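Receptor-type tyrosine-protein phosphatase C (Rattus norvegicus, PDB 5FN8) is a leukocyte receptor phosphatase that probably dephosphorylates tyrosines on signalling proteins such as LYN and FYN to permit T-cell activation, present here as extracellular domains d3-d4. Local coordinates at residues L166-N171 with G176-K181; C118-E123 with A129-E134; V23-P28 with H33-C38. One frame throughout, in Å; residues are numbered along the deposited sequence.

Interaction 1 (L166-N171 with G176-K181). With NAG (2-acetamido-2-deoxy-beta-D-glucopyranose), chain G.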
loop_
_atom_site.group_PDB
_atom_site.type_symbol
_atom_site.label_atom_id
_atom_site.label_comp_id
_atom_site.label_asym_id
_atom_site.label_seq_id
_atom_site.Cartn_x
_atom_site.Cartn_y
_atom_site.Cartn_z
ATOM N N LEU B 166 -0.691 5.439 25.294
ATOM C CA LEU B 166 0.283 5.311 24.218
ATOM C C LEU B 166 0.029 4.003 23.512
ATOM O O LEU B 166 0.187 2.951 24.121
ATOM C CB LEU B 166 1.704 5.319 24.803
ATOM C CG LEU B 166 2.163 6.544 25.606
ATOM C CD1 LEU B 166 1.876 6.373 27.121
ATOM C CD2 LEU B 166 3.658 6.727 25.447
ATOM N N VAL B 167 -0.421 4.064 22.247
ATOM C CA VAL B 167 -0.668 2.903 21.400
ATOM C C VAL B 167 0.465 2.778 20.395
ATOM O O VAL B 167 0.740 3.746 19.706
ATOM C CB VAL B 167 -2.049 2.885 20.682
ATOM C CG1 VAL B 167 -2.203 1.602 19.838
ATOM C CG2 VAL B 167 -3.185 2.985 21.680
ATOM N N TYR B 168 1.158 1.620 20.369
ATOM C CA TYR B 168 2.225 1.301 19.401
ATOM C C TYR B 168 1.734 0.116 18.589
ATOM O O TYR B 168 1.031 -0.758 19.114
ATOM C CB TYR B 168 3.514 0.796 20.079
ATOM C CG TYR B 168 4.066 1.654 21.188
ATOM C CD1 TYR B 168 3.432 1.714 22.433
ATOM C CD2 TYR B 168 5.256 2.359 21.024
ATOM C CE1 TYR B 168 3.949 2.495 23.466
ATOM C CE2 TYR B 168 5.792 3.125 22.058
ATOM C CZ TYR B 168 5.136 3.188 23.276
ATOM O OH TYR B 168 5.711 3.921 24.275
ATOM N N PHE B 169 2.158 0.058 17.336
ATOM C CA PHE B 169 1.890 -1.088 16.470
ATOM C C PHE B 169 3.113 -1.969 16.501
ATOM O O PHE B 169 4.236 -1.462 16.423
ATOM C CB PHE B 169 1.621 -0.650 15.028
ATOM C CG PHE B 169 1.112 -1.775 14.154
ATOM C CD1 PHE B 169 -0.225 -2.152 14.183
ATOM C CD2 PHE B 169 1.948 -2.394 13.230
ATOM C CE1 PHE B 169 -0.707 -3.152 13.328
ATOM C CE2 PHE B 169 1.470 -3.400 12.405
ATOM C CZ PHE B 169 0.143 -3.759 12.454
ATOM N N TYR B 170 2.891 -3.275 16.608
ATOM C CA TYR B 170 3.924 -4.300 16.564
ATOM C C TYR B 170 3.689 -5.187 15.332
ATOM O O TYR B 170 2.591 -5.713 15.152
ATOM C CB TYR B 170 3.920 -5.125 17.864
ATOM C CG TYR B 170 4.962 -6.218 17.874
ATOM C CD1 TYR B 170 6.320 -5.914 17.855
ATOM C CD2 TYR B 170 4.593 -7.565 17.920
ATOM C CE1 TYR B 170 7.286 -6.916 17.834
ATOM C CE2 TYR B 170 5.552 -8.578 17.903
ATOM C CZ TYR B 170 6.899 -8.247 17.887
ATOM O OH TYR B 170 7.855 -9.241 17.921
ATOM N N ASN B 171 4.696 -5.328 14.484
ATOM C CA ASN B 171 4.568 -6.084 13.232
ATOM C C ASN B 171 5.225 -7.476 13.231
ATOM O O ASN B 171 5.397 -8.056 12.188
ATOM C CB ASN B 171 5.026 -5.219 12.019
ATOM C CG ASN B 171 6.520 -5.034 11.919
ATOM O OD1 ASN B 171 7.304 -5.704 12.589
ATOM N ND2 ASN B 171 6.959 -4.116 11.082
ATOM N N GLY B 176 6.615 0.408 16.235
ATOM C CA GLY B 176 6.671 1.737 15.645
ATOM C C GLY B 176 6.560 2.824 16.705
ATOM O O GLY B 176 6.638 2.556 17.916
ATOM N N ASP B 177 6.378 4.064 16.273
ATOM C CA ASP B 177 6.216 5.213 17.177
ATOM C C ASP B 177 4.823 5.189 17.809
ATOM O O ASP B 177 3.861 4.761 17.141
ATOM C CB ASP B 177 6.403 6.542 16.401
ATOM C CG ASP B 177 7.834 6.903 16.036
ATOM O OD1 ASP B 177 8.771 6.445 16.746
ATOM O OD2 ASP B 177 8.014 7.719 15.114
ATOM N N PRO B 178 4.669 5.671 19.066
ATOM C CA PRO B 178 3.336 5.690 19.663
ATOM C C PRO B 178 2.491 6.890 19.248
ATOM O O PRO B 178 2.998 7.990 18.999
ATOM C CB PRO B 178 3.631 5.793 21.156
ATOM C CG PRO B 178 4.902 6.549 21.232
ATOM C CD PRO B 178 5.687 6.178 20.017
ATOM N N GLU B 179 1.186 6.675 19.224
ATOM C CA GLU B 179 0.183 7.697 19.135
ATOM C C GLU B 179 -0.240 7.896 20.626
ATOM O O GLU B 179 -0.706 6.951 21.281
ATOM C CB GLU B 179 -0.984 7.263 18.235
ATOM C CG GLU B 179 -1.868 8.432 17.819
ATOM C CD GLU B 179 -1.140 9.611 17.193
ATOM O OE1 GLU B 179 -0.700 9.484 16.028
ATOM O OE2 GLU B 179 -0.971 10.642 17.884
ATOM N N ILE B 180 0.039 9.099 21.174
ATOM C CA ILE B 180 -0.212 9.487 22.561
ATOM C C ILE B 180 -1.472 10.352 22.684
ATOM O O ILE B 180 -1.641 11.325 21.938
ATOM C CB ILE B 180 1.039 10.176 23.177
ATOM C CG1 ILE B 180 2.300 9.314 22.979
ATOM C CG2 ILE B 180 0.812 10.555 24.655
ATOM C CD1 ILE B 180 3.636 9.935 23.412
ATOM N N LYS B 181 -2.349 10.004 23.636
ATOM C CA LYS B 181 -3.590 10.743 23.880
ATOM C C LYS B 181 -3.845 10.932 25.380
ATOM O O LYS B 181 -3.925 9.940 26.107
ATOM C CB LYS B 181 -4.817 10.063 23.207
ATOM C CG LYS B 181 -4.802 10.033 21.685
ATOM C CD LYS B 181 -5.060 11.366 21.026
ATOM C CE LYS B 181 -4.781 11.326 19.537
ATOM N NZ LYS B 181 -3.703 12.293 19.177
HETATM C C1 NAG G . 2.631 -9.336 21.818
HETATM C C2 NAG G . 4.155 -9.222 21.906
HETATM C C3 NAG G . 4.858 -10.220 20.980
HETATM C C4 NAG G . 4.240 -11.611 21.075
HETATM C C5 NAG G . 2.727 -11.566 20.880
HETATM C C6 NAG G . 2.068 -12.917 21.070
HETATM C C7 NAG G . 5.696 -7.274 21.588
HETATM C C8 NAG G . 5.736 -5.795 21.362
HETATM N N2 NAG G . 4.468 -7.847 21.532
HETATM O O3 NAG G . 6.222 -10.340 21.375
HETATM O O4 NAG G . 4.833 -12.448 20.085
HETATM O O5 NAG G . 2.148 -10.687 21.855
HETATM O O6 NAG G . 0.667 -12.878 20.836
HETATM O O7 NAG G . 6.721 -7.921 21.787
HETATM O O HOH W 1 3.463 2.239 15.803
#
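Val167 O accepts one hydrogen bond from 176-181, from Glu179 N at 3.0 Å with an N-H...O angle of 163°, and is also approached by the CA-H of Pro178, whose CA lies 3.2 Å from the same oxygen. The return bond, Val167 N to Glu179 O, is 3.1 Å long and completes an antiparallel hydrogen-bonded pair. Leu166 and Ile180 form the adjoining non-hydrogen-bonded pair, their chains lying side by side with CD2 of Leu166 3.8 Å from CD1 of Ile180. Toward the turn, Gly176 N donates to Phe169 O, and a water accepts from Phe169 N and donates to Asp177 O, so it links the two backbones between these residues.

Tyr168 leans on the opposing chain because its CG stands anti to its own carbonyl carbon (chi1 -52°). Pro178 CB sits over one ring face, 3.7 Å from the centroid and 16° off the normal, a CH-pi contact, while Gly176 O meets the ring edge in plane, 3.4 Å from CD2. Glu134 holds the Tyr168 hydroxyl. On Tyr170 the acetamide of the glycan on Asn146 lies over one face. Asp177 and Glu179 form salt bridges with Arg97 and Lys100. The backbone bonds thus fix the register of the hairpin of 162-170 and 179-184, the last two strands of a fibronectin type III domain, while proline-aromatic packing and a bridging water carry the contact on toward the turn.

Interaction 2 (C118-E123 with A129-E134). With NAG (2-acetamido-2-deoxy-beta-D-glucopyranose), chain G.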
loop_
_atom_site.group_PDB
_atom_site.type_symbol
_atom_site.label_atom_id
_atom_site.label_comp_id
_atom_site.label_asym_id
_atom_site.label_seq_id
_atom_site.Cartn_x
_atom_site.Cartn_y
_atom_site.Cartn_z
ATOM N N CYS B 118 -8.418 2.419 17.812
ATOM C CA CYS B 118 -7.594 2.935 16.739
ATOM C C CYS B 118 -7.726 2.015 15.553
ATOM O O CYS B 118 -8.312 0.926 15.656
ATOM C CB CYS B 118 -6.131 3.100 17.170
ATOM S SG CYS B 118 -5.154 1.565 17.129
ATOM N N ASN B 119 -7.172 2.448 14.425
ATOM C CA ASN B 119 -7.153 1.645 13.222
ATOM C C ASN B 119 -5.711 1.420 12.841
ATOM O O ASN B 119 -4.823 2.171 13.251
ATOM C CB ASN B 119 -7.925 2.328 12.092
ATOM C CG ASN B 119 -9.359 2.643 12.431
ATOM O OD1 ASN B 119 -9.769 3.807 12.448
ATOM N ND2 ASN B 119 -10.147 1.617 12.722
ATOM N N SER B 120 -5.491 0.387 12.057
ATOM C CA SER B 120 -4.202 -0.044 11.545
ATOM C C SER B 120 -3.358 1.087 10.933
ATOM O O SER B 120 -3.932 2.001 10.334
ATOM C CB SER B 120 -4.438 -1.117 10.485
ATOM O OG SER B 120 -3.232 -1.591 9.910
ATOM N N PRO B 121 -1.996 1.030 11.007
ATOM C CA PRO B 121 -1.189 2.010 10.264
ATOM C C PRO B 121 -1.272 1.647 8.756
ATOM O O PRO B 121 -1.725 0.552 8.386
ATOM C CB PRO B 121 0.238 1.741 10.779
ATOM C CG PRO B 121 0.078 0.820 11.939
ATOM C CD PRO B 121 -1.118 0.034 11.645
ATOM N N TYR B 122 -0.812 2.541 7.882
ATOM C CA TYR B 122 -0.849 2.238 6.445
ATOM C C TYR B 122 0.309 1.312 6.054
ATOM O O TYR B 122 0.100 0.316 5.348
ATOM C CB TYR B 122 -0.879 3.536 5.626
ATOM C CG TYR B 122 -2.166 4.315 5.783
ATOM C CD1 TYR B 122 -3.324 3.923 5.118
ATOM C CD2 TYR B 122 -2.210 5.479 6.539
ATOM C CE1 TYR B 122 -4.502 4.662 5.223
ATOM C CE2 TYR B 122 -3.364 6.262 6.599
ATOM C CZ TYR B 122 -4.520 5.825 5.976
ATOM O OH TYR B 122 -5.668 6.571 6.092
ATOM N N GLU B 123 1.495 1.588 6.622
ATOM C CA GLU B 123 2.743 0.834 6.490
ATOM C C GLU B 123 2.881 -0.194 7.636
ATOM O O GLU B 123 3.173 0.193 8.772
ATOM C CB GLU B 123 3.933 1.810 6.526
ATOM C CG GLU B 123 4.036 2.724 5.294
ATOM C CD GLU B 123 5.287 3.580 5.245
ATOM O OE1 GLU B 123 6.405 3.021 5.354
ATOM O OE2 GLU B 123 5.148 4.816 5.101
ATOM N N ALA B 129 0.415 -8.292 12.984
ATOM C CA ALA B 129 -0.326 -7.098 13.302
ATOM C C ALA B 129 -0.852 -7.146 14.742
ATOM O O ALA B 129 -1.847 -7.836 15.020
ATOM C CB ALA B 129 -1.461 -6.905 12.308
ATOM N N ARG B 130 -0.154 -6.422 15.668
ATOM C CA ARG B 130 -0.527 -6.329 17.092
ATOM C C ARG B 130 -0.469 -4.919 17.589
ATOM O O ARG B 130 0.289 -4.078 17.092
ATOM C CB ARG B 130 0.264 -7.297 17.988
ATOM C CG ARG B 130 0.162 -8.727 17.453
ATOM C CD ARG B 130 0.449 -9.811 18.421
ATOM N NE ARG B 130 -0.359 -9.723 19.639
ATOM C CZ ARG B 130 -1.460 -10.422 19.878
ATOM N NH1 ARG B 130 -1.959 -11.220 18.951
ATOM N NH2 ARG B 130 -2.087 -10.306 21.039
ATOM N N TYR B 131 -1.315 -4.657 18.560
ATOM C CA TYR B 131 -1.503 -3.356 19.165
ATOM C C TYR B 131 -1.059 -3.388 20.621
ATOM O O TYR B 131 -1.557 -4.194 21.418
ATOM C CB TYR B 131 -2.984 -2.956 19.031
ATOM C CG TYR B 131 -3.395 -2.807 17.587
ATOM C CD1 TYR B 131 -3.203 -1.608 16.909
ATOM C CD2 TYR B 131 -3.901 -3.891 16.869
ATOM C CE1 TYR B 131 -3.552 -1.474 15.564
ATOM C CE2 TYR B 131 -4.229 -3.778 15.521
ATOM C CZ TYR B 131 -4.069 -2.563 14.876
ATOM O OH TYR B 131 -4.376 -2.495 13.537
ATOM N N ILE B 132 -0.096 -2.509 20.954
ATOM C CA ILE B 132 0.438 -2.397 22.318
ATOM C C ILE B 132 -0.088 -1.133 22.945
ATOM O O ILE B 132 0.103 -0.044 22.410
ATOM C CB ILE B 132 1.996 -2.403 22.315
ATOM C CG1 ILE B 132 2.621 -3.555 21.494
ATOM C CG2 ILE B 132 2.579 -2.237 23.730
ATOM C CD1 ILE B 132 2.165 -4.944 21.746
ATOM N N LEU B 133 -0.731 -1.258 24.055
ATOM C CA LEU B 133 -1.183 -0.085 24.761
ATOM C C LEU B 133 -0.489 0.031 26.120
ATOM O O LEU B 133 -0.497 -0.906 26.903
ATOM C CB LEU B 133 -2.710 -0.075 24.919
ATOM C CG LEU B 133 -3.282 0.939 25.915
ATOM C CD1 LEU B 133 -3.104 2.369 25.433
ATOM C CD2 LEU B 133 -4.722 0.662 26.199
ATOM N N GLU B 134 0.114 1.188 26.377
ATOM C CA GLU B 134 0.712 1.553 27.659
ATOM C C GLU B 134 -0.127 2.630 28.292
ATOM O O GLU B 134 -0.536 3.593 27.636
ATOM C CB GLU B 134 2.099 2.115 27.478
ATOM C CG GLU B 134 3.113 1.064 27.158
ATOM C CD GLU B 134 4.512 1.597 27.344
ATOM O OE1 GLU B 134 4.801 2.774 27.017
ATOM O OE2 GLU B 134 5.333 0.802 27.837
HETATM C C1 NAG G . 2.631 -9.336 21.818
HETATM C C2 NAG G . 4.155 -9.222 21.906
HETATM C C3 NAG G . 4.858 -10.220 20.980
HETATM C C4 NAG G . 4.240 -11.611 21.075
HETATM C C5 NAG G . 2.727 -11.566 20.880
HETATM C C6 NAG G . 2.068 -12.917 21.070
HETATM C C7 NAG G . 5.696 -7.274 21.588
HETATM C C8 NAG G . 5.736 -5.795 21.362
HETATM N N2 NAG G . 4.468 -7.847 21.532
HETATM O O3 NAG G . 6.222 -10.340 21.375
HETATM O O4 NAG G . 4.833 -12.448 20.085
HETATM O O5 NAG G . 2.148 -10.687 21.855
HETATM O O6 NAG G . 0.667 -12.878 20.836
HETATM O O7 NAG G . 6.721 -7.921 21.787
#
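Tyr131 makes all of the close contacts with 118-123, and the first is a sulfur-aromatic one. Cys118 SG lies 3.7 Å from Tyr131 CD1 and 4.6 Å from the ring centroid, 54° off the normal, so the sulfur approaches obliquely. It gets there from the crowded position between its own backbone N and carbonyl carbon (chi1 81°). The same sulfur is bound to Cys150, which also touches the tyrosine.

The second kind is packing round the phenol oxygen. Tyr131 OH rests 3.2 Å from Ser120 CA and 3.3 Å from Ser120 CB, with Ser120 CA near the plane of the ring at its edge. Ser120 N is close as well, but the angle is too poor for a hydrogen bond. The serine hydroxyl is used locally instead: Ser120 OG donates to Pro121 O at 3.0 Å, on a lone pair in the carbonyl plane. Phe169 adds an edge-to-face ring contact to Tyr131.

Sugar contacts occupy the outer side of 129-134. The O6 of the glycan on Asn146 sits over the centre of the Arg130 guanidinium, 3.4 Å from CZ, while Arg130 NE donates to Asn146 OD1. Ile132 CD1 approaches the acetamide methyl carbon C8 of that sugar at 3.7 Å.

With Tyr131 and Leu133 turned inward to Phe152, and Arg130 and Ile132 outward to carbohydrate, the geometry is that of a fibronectin type III beta sandwich, whose second and third strands, 114-119 and 130-137, belong to different sheets facing one core.

Interaction 3 (V23-P28 with H33-C38)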
loop_
_atom_site.group_PDB
_atom_site.type_symbol
_atom_site.label_atom_id
_atom_site.label_comp_id
_atom_site.label_asym_id
_atom_site.label_seq_id
_atom_site.Cartn_x
_atom_site.Cartn_y
_atom_site.Cartn_z
ATOM N N VAL B 23 -17.165 -12.851 -11.125
ATOM C CA VAL B 23 -16.492 -13.956 -11.804
ATOM C C VAL B 23 -17.563 -14.969 -12.168
ATOM O O VAL B 23 -18.330 -15.375 -11.299
ATOM C CB VAL B 23 -15.333 -14.594 -10.998
ATOM C CG1 VAL B 23 -14.507 -15.492 -11.897
ATOM C CG2 VAL B 23 -14.437 -13.534 -10.375
ATOM N N SER B 24 -17.655 -15.310 -13.459
ATOM C CA SER B 24 -18.643 -16.242 -13.990
ATOM C C SER B 24 -18.000 -17.236 -14.963
ATOM O O SER B 24 -17.049 -16.882 -15.669
ATOM C CB SER B 24 -19.787 -15.496 -14.660
ATOM O OG SER B 24 -19.398 -15.054 -15.946
ATOM N N TRP B 25 -18.537 -18.471 -14.993
ATOM C CA TRP B 25 -18.039 -19.579 -15.803
ATOM C C TRP B 25 -19.169 -20.469 -16.310
ATOM O O TRP B 25 -20.286 -20.369 -15.799
ATOM C CB TRP B 25 -17.051 -20.425 -14.978
ATOM C CG TRP B 25 -17.578 -20.899 -13.652
ATOM C CD1 TRP B 25 -18.140 -22.109 -13.377
ATOM C CD2 TRP B 25 -17.541 -20.181 -12.412
ATOM N NE1 TRP B 25 -18.458 -22.192 -12.042
ATOM C CE2 TRP B 25 -18.099 -21.024 -11.424
ATOM C CE3 TRP B 25 -17.113 -18.890 -12.042
ATOM C CZ2 TRP B 25 -18.232 -20.628 -10.089
ATOM C CZ3 TRP B 25 -17.261 -18.490 -10.723
ATOM C CH2 TRP B 25 -17.805 -19.355 -9.762
ATOM N N ALA B 26 -18.863 -21.363 -17.292
ATOM C CA ALA B 26 -19.811 -22.296 -17.925
ATOM C C ALA B 26 -20.522 -23.222 -16.946
ATOM O O ALA B 26 -19.889 -23.812 -16.065
ATOM C CB ALA B 26 -19.117 -23.105 -19.012
ATOM N N GLU B 27 -21.848 -23.361 -17.130
ATOM C CA GLU B 27 -22.703 -24.205 -16.296
ATOM C C GLU B 27 -22.719 -25.675 -16.788
ATOM O O GLU B 27 -23.276 -25.961 -17.857
ATOM C CB GLU B 27 -24.119 -23.612 -16.210
ATOM C CG GLU B 27 -24.928 -24.140 -15.032
ATOM C CD GLU B 27 -26.354 -23.627 -14.922
ATOM O OE1 GLU B 27 -26.646 -22.534 -15.460
ATOM O OE2 GLU B 27 -27.174 -24.302 -14.257
ATOM N N PRO B 28 -22.078 -26.609 -16.037
ATOM C CA PRO B 28 -22.090 -28.028 -16.462
ATOM C C PRO B 28 -23.392 -28.754 -16.134
ATOM O O PRO B 28 -23.783 -28.850 -14.967
ATOM C CB PRO B 28 -20.897 -28.653 -15.719
ATOM C CG PRO B 28 -20.517 -27.671 -14.654
ATOM C CD PRO B 28 -21.364 -26.436 -14.754
ATOM N N HIS B 33 -20.708 -30.399 -8.731
ATOM C CA HIS B 33 -19.309 -29.959 -8.669
ATOM C C HIS B 33 -18.981 -29.027 -7.529
ATOM O O HIS B 33 -19.812 -28.226 -7.111
ATOM C CB HIS B 33 -18.876 -29.320 -10.001
ATOM C CG HIS B 33 -19.271 -30.112 -11.206
ATOM N ND1 HIS B 33 -18.458 -31.110 -11.719
ATOM C CD2 HIS B 33 -20.401 -30.045 -11.947
ATOM C CE1 HIS B 33 -19.112 -31.609 -12.754
ATOM N NE2 HIS B 33 -20.284 -30.998 -12.933
ATOM N N GLY B 34 -17.749 -29.144 -7.058
ATOM C CA GLY B 34 -17.144 -28.290 -6.047
ATOM C C GLY B 34 -16.231 -27.306 -6.754
ATOM O O GLY B 34 -15.816 -27.567 -7.891
ATOM N N TYR B 35 -15.965 -26.128 -6.135
ATOM C CA TYR B 35 -15.123 -25.114 -6.793
ATOM C C TYR B 35 -14.108 -24.431 -5.906
ATOM O O TYR B 35 -14.361 -24.206 -4.721
ATOM C CB TYR B 35 -15.960 -24.042 -7.523
ATOM C CG TYR B 35 -16.911 -24.562 -8.578
ATOM C CD1 TYR B 35 -16.509 -24.692 -9.906
ATOM C CD2 TYR B 35 -18.224 -24.893 -8.260
ATOM C CE1 TYR B 35 -17.385 -25.167 -10.887
ATOM C CE2 TYR B 35 -19.109 -25.366 -9.234
ATOM C CZ TYR B 35 -18.689 -25.489 -10.550
ATOM O OH TYR B 35 -19.559 -25.974 -11.508
ATOM N N ILE B 36 -12.951 -24.078 -6.501
ATOM C CA ILE B 36 -11.911 -23.261 -5.867
ATOM C C ILE B 36 -11.626 -22.100 -6.772
ATOM O O ILE B 36 -11.281 -22.292 -7.950
ATOM C CB ILE B 36 -10.621 -23.999 -5.421
ATOM C CG1 ILE B 36 -10.947 -25.147 -4.470
ATOM C CG2 ILE B 36 -9.643 -23.021 -4.743
ATOM C CD1 ILE B 36 -10.743 -26.311 -5.080
ATOM N N LEU B 37 -11.879 -20.893 -6.245
ATOM C CA LEU B 37 -11.619 -19.635 -6.926
ATOM C C LEU B 37 -10.284 -19.168 -6.374
ATOM O O LEU B 37 -10.060 -19.136 -5.153
ATOM C CB LEU B 37 -12.738 -18.610 -6.657
ATOM C CG LEU B 37 -12.682 -17.271 -7.434
ATOM C CD1 LEU B 37 -14.066 -16.779 -7.783
ATOM C CD2 LEU B 37 -11.863 -16.221 -6.693
ATOM N N CYS B 38 -9.385 -18.856 -7.292
ATOM C CA CYS B 38 -8.036 -18.405 -6.981
ATOM C C CYS B 38 -7.805 -17.055 -7.597
ATOM O O CYS B 38 -8.159 -16.848 -8.761
ATOM C CB CYS B 38 -7.013 -19.416 -7.494
ATOM S SG CYS B 38 -7.122 -21.048 -6.727
#
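Trp25 and Tyr35 meet in the middle of the contact between 23-28 and 33-38. The indole nitrogen comes over one face of the phenol ring, Trp25 NE1 lying 3.4 Å from Tyr35 CE1, and the five-membered ring and the Tyr35 ring meet obliquely, with centroids 4.8 Å apart and planes at 49°. In turn Tyr35 OH lies in the plane of the indole, at its edge. The tryptophan is swung inward by a first torsion of 53°, which tucks CG between its backbone N and carbonyl carbon.

Two further contacts flank this pair. At one end the ring of Pro28 slides past His33 in the opposite direction, with Pro28 CG 3.6 Å from His33 CD2, and the same Pro28 CG is 3.7 Å from Tyr35 OH, so the proline touches the imidazole and the tyrosine hydroxyl. At the other end the apolar Val23 and Leu37 meet tip to tip, Val23 CB being 4.1 Å from Leu37 CD1.

The two backbones run 163° apart in direction yet stay far from one another, the nearest CA atoms, those of Pro28 and His33, being 8.5 Å apart. They are therefore joined through side chains, as second and third strands are across the core of a fibronectin type III sandwich, and a tryptophan turned into the core at or just after the second strand is a familiar feature of that family.

Farther out, Val23 also packs on Val11 and Cys13, and Trp25 on Leu8. The outermost partners come from the second subunit: residues of both segments pair in an antiparallel ladder with a strand of that chain, so the sheet runs on across the interface, His33 N donates to Asp53 of the second subunit, and Cys38 forms a disulfide with Cys47 of the second subunit.

How the interactions relate
Interactions 1 and 2 share one fibronectin type III domain and adjoin: strands 162-170 and 130-137 are sheet neighbours, bonded through probable hydrogen bonds Tyr170 N to Arg130 O and Ile132 N to Tyr168 O, each 2.8 Å. Interaction 1 is a hairpin within a sheet, partly buried and rich in backbone bonds; interaction 2 spans the two sheets and works through a single tyrosine. Both meet the same sugar. Interaction 3 joins the corresponding second and third strands in the other domain, its centre about 38 Å from that of interaction 2. Whereas interaction 2 is partly buried, interaction 3 is a buried aromatic and aliphatic contact, and a strand of the second subunit extends its sheet.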